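Local atomic coordinates of phosphate-specific transport system accessory protein PhoU homolog (Pseudomonas aeruginosa, PDB entry 4Q25), a protein that probably takes part in regulating phosphate uptake as a homodimeric, all-helical accessory protein of the phosphate-specific transport system. Residues Val178-Met181 and Met182-Pro185; Tyr170-Ala173 and Leu174-Leu177; Glu120-Pro124 and Arg125-Glu129; Ala208-Ile211 and Ala212-Val215. All blocks are in the same frame, centred on the assembly; numbering follows the deposited sequence.

Interaction 1 of 4, residues Val178-Met181 and Met182-Pro185; sequences VTYM and MEDP
Tyr-180 and Asp-184 meet at the C-terminal end of helix 153-183, a worked example of how the last turn of a helix settles its backbone polar groups. The carbonyl oxygen of Tyr-180 accepts the backbone N of Asp-184 at 2.9 Å, and Glu-183 N adds a weak bond to the same oxygen. Two residues earlier, Met-182 N reaches Val-178 O at 3.2 Å. Thr-179 O receives weak bonds from the N of Met-182 and of Glu-183, while the Thr-179 hydroxyl turns back to the carbonyls of Arg-175 and Glu-176. Asp-184 then leaves helical geometry. Pro-185 has no N-H to offer Met-181 O, but Pro-185 CA lies 3.4 Å from that oxygen in a CA-H...O contact. With CG anti to its backbone N (chi1 -178°), the Tyr-180 ring runs alongside the Asp-184 side chain. Tyr-180 OH comes to 3.1 Å from Asp-184 OD2, with ring and carboxylate planes 78° apart, and Glu-183 OE1 approaches Tyr-180 CD1 at 3.6 Å. Met-181 packs on Ile-188, Val-191, Leu-192 and Ile-195 of helix 188-220. Val-178 and Met-181 also touch Leu-192 of the second subunit, and Pro-185 meets Pro-185 of that subunit, so this helix end lies at the dimer interface beside the following helix.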
loop_
_atom_site.group_PDB
_atom_site.type_symbol
_atom_site.label_atom_id
_atom_site.label_comp_id
_atom_site.label_asym_id
_atom_site.label_seq_id
_atom_site.Cartn_x
_atom_site.Cartn_y
_atom_site.Cartn_z
ATOM N N VAL A 178 3.463 -0.947 -23.263
ATOM C CA VAL A 178 2.095 -0.862 -23.820
ATOM C C VAL A 178 2.148 -0.846 -25.372
ATOM O O VAL A 178 1.534 -1.689 -26.026
ATOM C CB VAL A 178 1.291 0.325 -23.243
ATOM C CG1 VAL A 178 -0.035 0.531 -23.980
ATOM C CG2 VAL A 178 0.990 0.085 -21.767
ATOM N N THR A 179 2.951 0.040 -25.959
ATOM C CA THR A 179 3.007 0.146 -27.426
ATOM C C THR A 179 3.485 -1.178 -28.001
ATOM O O THR A 179 3.001 -1.628 -29.047
ATOM C CB THR A 179 3.882 1.330 -27.920
ATOM O OG1 THR A 179 5.218 1.166 -27.470
ATOM C CG2 THR A 179 3.376 2.668 -27.348
ATOM N N TYR A 180 4.393 -1.852 -27.291
ATOM C CA TYR A 180 4.814 -3.177 -27.738
ATOM C C TYR A 180 3.685 -4.219 -27.695
ATOM O O TYR A 180 3.558 -5.020 -28.623
ATOM C CB TYR A 180 6.021 -3.696 -26.979
ATOM C CG TYR A 180 6.426 -5.021 -27.526
ATOM C CD1 TYR A 180 7.304 -5.120 -28.595
ATOM C CD2 TYR A 180 5.898 -6.191 -27.010
ATOM C CE1 TYR A 180 7.674 -6.346 -29.111
ATOM C CE2 TYR A 180 6.238 -7.406 -27.548
ATOM C CZ TYR A 180 7.119 -7.475 -28.597
ATOM O OH TYR A 180 7.439 -8.711 -29.096
ATOM N N MET A 181 2.870 -4.205 -26.635
ATOM C CA MET A 181 1.706 -5.114 -26.552
ATOM C C MET A 181 0.780 -4.962 -27.754
ATOM O O MET A 181 0.188 -5.937 -28.209
ATOM C CB MET A 181 0.864 -4.879 -25.304
ATOM C CG MET A 181 1.485 -5.470 -24.068
ATOM S SD MET A 181 0.370 -5.541 -22.667
ATOM C CE MET A 181 0.235 -3.791 -22.272
ATOM N N MET A 182 0.651 -3.744 -28.254
ATOM C CA MET A 182 -0.280 -3.474 -29.343
ATOM C C MET A 182 0.268 -4.019 -30.659
ATOM O O MET A 182 -0.478 -4.448 -31.501
ATOM C CB MET A 182 -0.559 -1.988 -29.415
ATOM C CG MET A 182 -1.122 -1.451 -28.106
ATOM S SD MET A 182 -1.651 0.250 -28.238
ATOM C CE MET A 182 -2.950 0.024 -29.465
ATOM N N GLU A 183 1.586 -4.064 -30.770
ATOM C CA GLU A 183 2.263 -4.637 -31.909
ATOM C C GLU A 183 2.265 -6.168 -31.866
ATOM O O GLU A 183 2.181 -6.807 -32.912
ATOM C CB GLU A 183 3.698 -4.117 -31.952
ATOM C CG GLU A 183 4.616 -4.778 -32.978
ATOM C CD GLU A 183 6.102 -4.486 -32.751
ATOM O OE1 GLU A 183 6.435 -3.779 -31.779
ATOM O OE2 GLU A 183 6.954 -4.973 -33.536
ATOM N N ASP A 184 2.383 -6.757 -30.676
ATOM C CA ASP A 184 2.454 -8.226 -30.542
ATOM C C ASP A 184 1.471 -8.688 -29.470
ATOM O O ASP A 184 1.868 -8.916 -28.337
ATOM C CB ASP A 184 3.894 -8.678 -30.214
ATOM C CG ASP A 184 4.031 -10.224 -30.006
ATOM O OD1 ASP A 184 3.158 -11.014 -30.412
ATOM O OD2 ASP A 184 5.061 -10.652 -29.432
ATOM N N PRO A 185 0.179 -8.796 -29.828
ATOM C CA PRO A 185 -0.846 -9.156 -28.876
ATOM C C PRO A 185 -0.648 -10.516 -28.205
ATOM O O PRO A 185 -1.092 -10.673 -27.075
ATOM C CB PRO A 185 -2.122 -9.146 -29.717
ATOM C CG PRO A 185 -1.856 -8.174 -30.758
ATOM C CD PRO A 185 -0.411 -8.352 -31.097
#

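Interaction 2 of 4, residues Tyr170-Ala173 and Leu174-Leu177; sequences YKTA and LREL
Leu-174 and Tyr-170, one turn apart on helix 153-183, make only a loose side-chain contact, an example of successive turns joined chiefly through their backbone. The isobutyl group of Leu-174 is swung away from its own N to lie beside the carbonyl carbon (chi1 177°), and Leu-174 CD1 comes to 4.4 Å from Tyr-170 OH, at the far end of the ring. Arg-175 is turned the other way: Arg-175 CG, beside its own backbone N (chi1 -67°), lies 3.2 Å from Lys-171 O. From there the chain runs extended to NE, and Arg-175 NH1 arrives 4.4 Å from Thr-172 CG2, which lies obliquely to the guanidinium plane. Leu-177 settles in a similar way over Ala-173, with Leu-177 CG 3.2 Å from Ala-173 O. Beneath these side chains, four backbone bonds of the i to i+4 pattern join the turns; the straightest, Glu-176 N to Thr-172 O, has an N-H...O angle of 173°. Leu-177 also packs on Ile-194 and Leu-198 of helix 188-220, whereas Tyr-170 touches Arg-199 and Glu-202 there and Trp-196 of the second subunit. Chemically, the contact between the turns is backbone hydrogen bonding padded by aliphatic carbon. Arg-175 brings methylenes to the Lys-171 carbonyl, and the buried Tyr-170 OH finds no hydrogen-bond partner in the model, so its placement here rests on packing.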
loop_
_atom_site.group_PDB
_atom_site.type_symbol
_atom_site.label_atom_id
_atom_site.label_comp_id
_atom_site.label_asym_id
_atom_site.label_seq_id
_atom_site.Cartn_x
_atom_site.Cartn_y
_atom_site.Cartn_z
ATOM N N TYR A 170 9.659 4.488 -14.646
ATOM C CA TYR A 170 8.533 3.597 -14.703
ATOM C C TYR A 170 7.574 4.007 -15.839
ATOM O O TYR A 170 7.152 3.163 -16.630
ATOM C CB TYR A 170 7.794 3.527 -13.358
ATOM C CG TYR A 170 6.449 2.845 -13.484
ATOM C CD1 TYR A 170 6.358 1.465 -13.554
ATOM C CD2 TYR A 170 5.271 3.588 -13.604
ATOM C CE1 TYR A 170 5.137 0.830 -13.728
ATOM C CE2 TYR A 170 4.042 2.974 -13.758
ATOM C CZ TYR A 170 3.978 1.589 -13.819
ATOM O OH TYR A 170 2.772 0.958 -13.977
ATOM N N LYS A 171 7.240 5.289 -15.935
ATOM C CA LYS A 171 6.279 5.740 -16.949
ATOM C C LYS A 171 6.814 5.555 -18.369
ATOM O O LYS A 171 6.035 5.249 -19.265
ATOM C CB LYS A 171 5.846 7.188 -16.707
ATOM C CG LYS A 171 5.020 7.361 -15.441
ATOM C CD LYS A 171 4.546 8.798 -15.234
ATOM C CE LYS A 171 3.441 8.846 -14.191
ATOM N NZ LYS A 171 2.873 10.217 -14.000
ATOM N N THR A 172 8.125 5.684 -18.573
ATOM C CA THR A 172 8.703 5.502 -19.913
ATOM C C THR A 172 8.784 4.009 -20.245
ATOM O O THR A 172 8.625 3.612 -21.407
ATOM C CB THR A 172 10.088 6.216 -20.168
ATOM O OG1 THR A 172 11.094 5.769 -19.251
ATOM C CG2 THR A 172 9.998 7.739 -20.073
ATOM N N ALA A 173 9.009 3.171 -19.237
ATOM C CA ALA A 173 9.007 1.721 -19.488
ATOM C C ALA A 173 7.604 1.254 -19.781
ATOM O O ALA A 173 7.426 0.423 -20.631
ATOM C CB ALA A 173 9.616 0.934 -18.339
ATOM N N LEU A 174 6.611 1.819 -19.103
ATOM C CA LEU A 174 5.216 1.516 -19.393
ATOM C C LEU A 174 4.887 1.817 -20.856
ATOM O O LEU A 174 4.178 1.027 -21.497
ATOM C CB LEU A 174 4.275 2.340 -18.502
ATOM C CG LEU A 174 2.739 2.288 -18.622
ATOM C CD1 LEU A 174 2.204 0.885 -18.303
ATOM C CD2 LEU A 174 1.999 3.316 -17.795
ATOM N N ARG A 175 5.348 2.982 -21.345
ATOM C CA ARG A 175 5.147 3.422 -22.735
ATOM C C ARG A 175 5.683 2.370 -23.656
ATOM O O ARG A 175 4.976 1.873 -24.518
ATOM C CB ARG A 175 5.903 4.742 -23.048
ATOM C CG ARG A 175 5.414 6.004 -22.331
ATOM C CD ARG A 175 6.184 7.305 -22.725
ATOM N NE ARG A 175 5.792 8.548 -22.003
ATOM C CZ ARG A 175 6.393 9.749 -22.100
ATOM N NH1 ARG A 175 7.439 9.938 -22.903
ATOM N NH2 ARG A 175 5.931 10.786 -21.402
ATOM N N GLU A 176 6.958 2.036 -23.471
ATOM C CA GLU A 176 7.623 1.018 -24.301
ATOM C C GLU A 176 6.776 -0.261 -24.355
ATOM O O GLU A 176 6.484 -0.799 -25.432
ATOM C CB GLU A 176 9.006 0.714 -23.720
ATOM C CG GLU A 176 9.885 -0.152 -24.601
ATOM C CD GLU A 176 10.356 0.607 -25.817
ATOM O OE1 GLU A 176 10.722 1.800 -25.673
ATOM O OE2 GLU A 176 10.365 0.010 -26.913
ATOM N N LEU A 177 6.344 -0.709 -23.178
ATOM C CA LEU A 177 5.664 -1.992 -23.039
ATOM C C LEU A 177 4.230 -1.988 -23.545
ATOM O O LEU A 177 3.818 -2.936 -24.213
ATOM C CB LEU A 177 5.755 -2.485 -21.596
ATOM C CG LEU A 177 7.200 -2.735 -21.139
ATOM C CD1 LEU A 177 7.294 -2.910 -19.634
ATOM C CD2 LEU A 177 7.765 -3.956 -21.826
#

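Interaction 3 of 4, residues Glu120-Pro124 and Arg125-Glu129; sequences EGESP and RGYVE
Tyr-127 and Ser-123 make the inner contact of the turn that leads from helix 84-120 into helix 127-149. The phenol oxygen OH of Tyr-127 accepts the backbone N-H of Ser-123 at 2.9 Å, with an N-H...O angle of 155°. The ring edge points at the same residue: Tyr-127 CE2 is 3.2 Å from Ser-123 O, which lies in the ring plane. Glu-122 CB, 3.1 Å from Tyr-127 OH, crowds the hydroxyl from the preceding residue. With OG opposite the backbone N (chi1 178°), the Ser-123 hydroxyl reaches forward past Pro-124 and donates to Arg-125 O, though the exact length of this very short bond is doubtful. Further out, Arg-125 CD is 3.4 Å from Pro-124 O, and that oxygen lies at the edge of the guanidinium, near its plane. In the second shell, Ser-123 packs on Val-191 and Ile-194 of helix 188-220, Glu-122 O accepts a bond from Arg-190, and Tyr-127 lies against Leu-44 and Ile-45 of helix 15-45. Two glycines with positive phi bracket the turn: Gly-121 where helix 84-120 gives out, and Gly-126 at the N-cap position of helix 127-149. The arrangement is a short interhelical connection of an all-helical bundle, braced by the Tyr-127 OH bond to Ser-123 N and by the Ser-123 hydroxyl.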
loop_
_atom_site.group_PDB
_atom_site.type_symbol
_atom_site.label_atom_id
_atom_site.label_comp_id
_atom_site.label_asym_id
_atom_site.label_seq_id
_atom_site.Cartn_x
_atom_site.Cartn_y
_atom_site.Cartn_z
ATOM N N GLU A 120 4.837 -19.143 -18.367
ATOM C CA GLU A 120 4.329 -18.620 -19.597
ATOM C C GLU A 120 5.389 -18.425 -20.673
ATOM O O GLU A 120 5.047 -18.276 -21.827
ATOM C CB GLU A 120 3.616 -17.299 -19.323
ATOM C CG GLU A 120 2.167 -17.494 -18.924
ATOM C CD GLU A 120 1.561 -16.254 -18.270
ATOM O OE1 GLU A 120 2.175 -15.176 -18.350
ATOM O OE2 GLU A 120 0.476 -16.372 -17.662
ATOM N N GLY A 121 6.661 -18.415 -20.302
ATOM C CA GLY A 121 7.714 -18.020 -21.227
ATOM C C GLY A 121 8.156 -16.595 -20.962
ATOM O O GLY A 121 7.409 -15.771 -20.412
ATOM N N GLU A 122 9.377 -16.278 -21.333
ATOM C CA GLU A 122 9.819 -14.955 -21.060
ATOM C C GLU A 122 9.125 -13.889 -21.916
ATOM O O GLU A 122 8.596 -14.156 -23.007
ATOM C CB GLU A 122 11.349 -14.855 -21.058
ATOM C CG GLU A 122 12.057 -15.203 -22.330
ATOM C CD GLU A 122 13.490 -15.596 -22.043
ATOM O OE1 GLU A 122 14.325 -14.691 -21.841
ATOM O OE2 GLU A 122 13.775 -16.806 -22.013
ATOM N N SER A 123 9.022 -12.698 -21.346
ATOM C CA SER A 123 8.487 -11.542 -22.062
ATOM C C SER A 123 9.513 -11.234 -23.155
ATOM O O SER A 123 10.701 -11.447 -22.971
ATOM C CB SER A 123 8.351 -10.354 -21.120
ATOM O OG SER A 123 7.886 -9.179 -21.746
ATOM N N PRO A 124 9.060 -10.763 -24.312
ATOM C CA PRO A 124 10.046 -10.310 -25.299
ATOM C C PRO A 124 10.577 -8.918 -24.977
ATOM O O PRO A 124 11.530 -8.472 -25.601
ATOM C CB PRO A 124 9.280 -10.332 -26.621
ATOM C CG PRO A 124 7.834 -10.337 -26.244
ATOM C CD PRO A 124 7.681 -10.680 -24.791
ATOM N N ARG A 125 10.000 -8.261 -23.965
ATOM C CA ARG A 125 10.448 -6.948 -23.556
ATOM C C ARG A 125 10.445 -6.822 -22.041
ATOM O O ARG A 125 9.658 -7.479 -21.364
ATOM C CB ARG A 125 9.494 -5.902 -24.151
ATOM C CG ARG A 125 10.157 -4.759 -24.878
ATOM C CD ARG A 125 10.782 -5.192 -26.192
ATOM N NE ARG A 125 10.671 -4.130 -27.185
ATOM C CZ ARG A 125 10.850 -4.312 -28.488
ATOM N NH1 ARG A 125 11.178 -5.520 -28.955
ATOM N NH2 ARG A 125 10.715 -3.281 -29.318
ATOM N N GLY A 126 11.344 -5.980 -21.512
ATOM C CA GLY A 126 11.223 -5.446 -20.154
ATOM C C GLY A 126 12.238 -5.863 -19.098
ATOM O O GLY A 126 12.240 -5.325 -18.009
ATOM N N TYR A 127 13.088 -6.822 -19.397
ATOM C CA TYR A 127 13.977 -7.347 -18.377
ATOM C C TYR A 127 15.066 -6.359 -17.956
ATOM O O TYR A 127 15.438 -6.284 -16.752
ATOM C CB TYR A 127 14.574 -8.696 -18.825
ATOM C CG TYR A 127 13.539 -9.783 -18.845
ATOM C CD1 TYR A 127 13.149 -10.414 -17.667
ATOM C CD2 TYR A 127 12.913 -10.163 -20.023
ATOM C CE1 TYR A 127 12.179 -11.392 -17.662
ATOM C CE2 TYR A 127 11.949 -11.156 -20.023
ATOM C CZ TYR A 127 11.572 -11.761 -18.841
ATOM O OH TYR A 127 10.610 -12.757 -18.862
ATOM N N VAL A 128 15.603 -5.613 -18.920
ATOM C CA VAL A 128 16.645 -4.646 -18.596
ATOM C C VAL A 128 16.023 -3.578 -17.736
ATOM O O VAL A 128 16.631 -3.143 -16.791
ATOM C CB VAL A 128 17.373 -4.068 -19.825
ATOM C CG1 VAL A 128 16.438 -3.278 -20.729
ATOM C CG2 VAL A 128 18.505 -3.160 -19.380
ATOM N N GLU A 129 14.788 -3.195 -18.039
ATOM C CA GLU A 129 14.086 -2.192 -17.230
ATOM C C GLU A 129 13.769 -2.661 -15.797
ATOM O O GLU A 129 13.893 -1.890 -14.836
ATOM C CB GLU A 129 12.807 -1.738 -17.917
ATOM C CG GLU A 129 13.035 -1.001 -19.239
ATOM C CD GLU A 129 12.868 -1.882 -20.463
ATOM O OE1 GLU A 129 13.184 -3.094 -20.374
ATOM O OE2 GLU A 129 12.449 -1.338 -21.522
#

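Interaction 4 of 4, residues Ala208-Ile211 and Ala212-Val215; sequences ARNI and AELV
Arg-209 carries its CG trans to N (chi1 179°) and then bends at chi2 and chi3, which lays its CD against the carboxylate of Glu-213 one turn on. Glu-213, extended beyond CG, runs beside it in the same direction, and the two flat groups are turned only 16° apart. The touching atoms are Arg-209 CD and Glu-213 OE1, at 3.5 Å. No N-H points at the carboxylate: Arg-209 NE stays 4.5 Å from Glu-213 OE2, which sits well out of the guanidinium plane. The arginine spends its donors on other partners. Arg-209 NH1 binds Asn-210 OD1 at 2.8 Å, within the guanidinium plane, and NH2 forms a salt bridge with Asp-163. Asn-210 ND2 gives a weak bond to Asp-99, so one amide spans Arg-209 and helix 84-120. On the buried side, Val-215 CG2 meets Ile-211 O at 3.2 Å, and Ala-212 packs on Ala-156 and Val-159 of helix 153-183. Backbone bonds such as Glu-213 N to Arg-209 O, 3.0 Å, continue throughout. The chemistry is therefore a guanidinium engaged by the Asn-210 amide and Asp-163, with Glu-213 close enough to contribute, probably, a modest electrostatic attraction without a salt bridge.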
loop_
_atom_site.group_PDB
_atom_site.type_symbol
_atom_site.label_atom_id
_atom_site.label_comp_id
_atom_site.label_asym_id
_atom_site.label_seq_id
_atom_site.Cartn_x
_atom_site.Cartn_y
_atom_site.Cartn_z
ATOM N N ALA A 208 10.411 3.516 0.274
ATOM C CA ALA A 208 11.731 3.947 0.697
ATOM C C ALA A 208 11.741 5.455 0.905
ATOM O O ALA A 208 12.310 5.942 1.860
ATOM C CB ALA A 208 12.773 3.576 -0.342
ATOM N N ARG A 209 11.106 6.172 -0.008
ATOM C CA ARG A 209 10.947 7.611 0.059
ATOM C C ARG A 209 10.196 8.015 1.298
ATOM O O ARG A 209 10.624 8.928 1.982
ATOM C CB ARG A 209 10.231 8.132 -1.185
ATOM C CG ARG A 209 9.977 9.621 -1.225
ATOM C CD ARG A 209 8.507 9.950 -1.040
ATOM N NE ARG A 209 7.772 9.879 -2.297
ATOM C CZ ARG A 209 6.641 9.194 -2.490
ATOM N NH1 ARG A 209 6.075 8.500 -1.501
ATOM N NH2 ARG A 209 6.067 9.204 -3.695
ATOM N N ASN A 210 9.085 7.338 1.593
ATOM C CA ASN A 210 8.342 7.616 2.839
ATOM C C ASN A 210 9.209 7.437 4.083
ATOM O O ASN A 210 9.158 8.268 4.986
ATOM C CB ASN A 210 7.103 6.749 2.995
ATOM C CG ASN A 210 6.097 6.948 1.880
ATOM O OD1 ASN A 210 6.072 7.977 1.217
ATOM N ND2 ASN A 210 5.247 5.961 1.682
ATOM N N ILE A 211 9.989 6.362 4.138
ATOM C CA ILE A 211 10.841 6.124 5.301
ATOM C C ILE A 211 11.922 7.192 5.416
ATOM O O ILE A 211 12.361 7.511 6.518
ATOM C CB ILE A 211 11.518 4.764 5.242
ATOM C CG1 ILE A 211 10.474 3.661 5.358
ATOM C CG2 ILE A 211 12.552 4.634 6.347
ATOM C CD1 ILE A 211 11.001 2.309 4.933
ATOM N N ALA A 212 12.347 7.726 4.272
ATOM C CA ALA A 212 13.324 8.807 4.243
ATOM C C ALA A 212 12.722 10.077 4.842
ATOM O O ALA A 212 13.357 10.762 5.644
ATOM C CB ALA A 212 13.814 9.056 2.819
ATOM N N GLU A 213 11.484 10.356 4.462
ATOM C CA GLU A 213 10.777 11.535 4.915
ATOM C C GLU A 213 10.524 11.471 6.420
ATOM O O GLU A 213 10.515 12.503 7.105
ATOM C CB GLU A 213 9.487 11.728 4.119
ATOM C CG GLU A 213 9.748 12.364 2.755
ATOM C CD GLU A 213 8.560 12.328 1.783
ATOM O OE1 GLU A 213 7.572 11.574 1.957
ATOM O OE2 GLU A 213 8.621 13.071 0.792
ATOM N N LEU A 214 10.375 10.259 6.940
ATOM C CA LEU A 214 10.228 10.067 8.376
ATOM C C LEU A 214 11.538 10.383 9.091
ATOM O O LEU A 214 11.526 10.874 10.218
ATOM C CB LEU A 214 9.778 8.643 8.702
ATOM C CG LEU A 214 8.350 8.304 8.274
ATOM C CD1 LEU A 214 8.087 6.808 8.296
ATOM C CD2 LEU A 214 7.340 8.993 9.160
ATOM N N VAL A 215 12.656 10.087 8.437
ATOM C CA VAL A 215 13.980 10.372 8.998
ATOM C C VAL A 215 14.227 11.883 9.019
ATOM O O VAL A 215 14.889 12.404 9.909
ATOM C CB VAL A 215 15.106 9.637 8.230
ATOM C CG1 VAL A 215 16.489 10.045 8.743
ATOM C CG2 VAL A 215 14.943 8.124 8.376
#

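Overall arrangement
Along the chain the order is interaction 3, 2, 1 and 4. Interactions 1 and 2 adjoin on helix 153-183, their centres 12 Å apart, and interaction 3, the connection into helix 127-149, lies 13 Å from the centre of each. It touches both: Pro-124 packs on Tyr-180, and Arg-125 on Leu-177. Interaction 4, on helix 188-220, stands apart, its centre 26 Å from that of interaction 2 and 36 Å from that of interaction 1, and it lies across the chain's centre from interaction 3. Three contacts thus gather at one end of the elongated helix bundle, where interactions 1 and 2 also meet the second subunit, while the fourth binds neighbouring helices of its own chain.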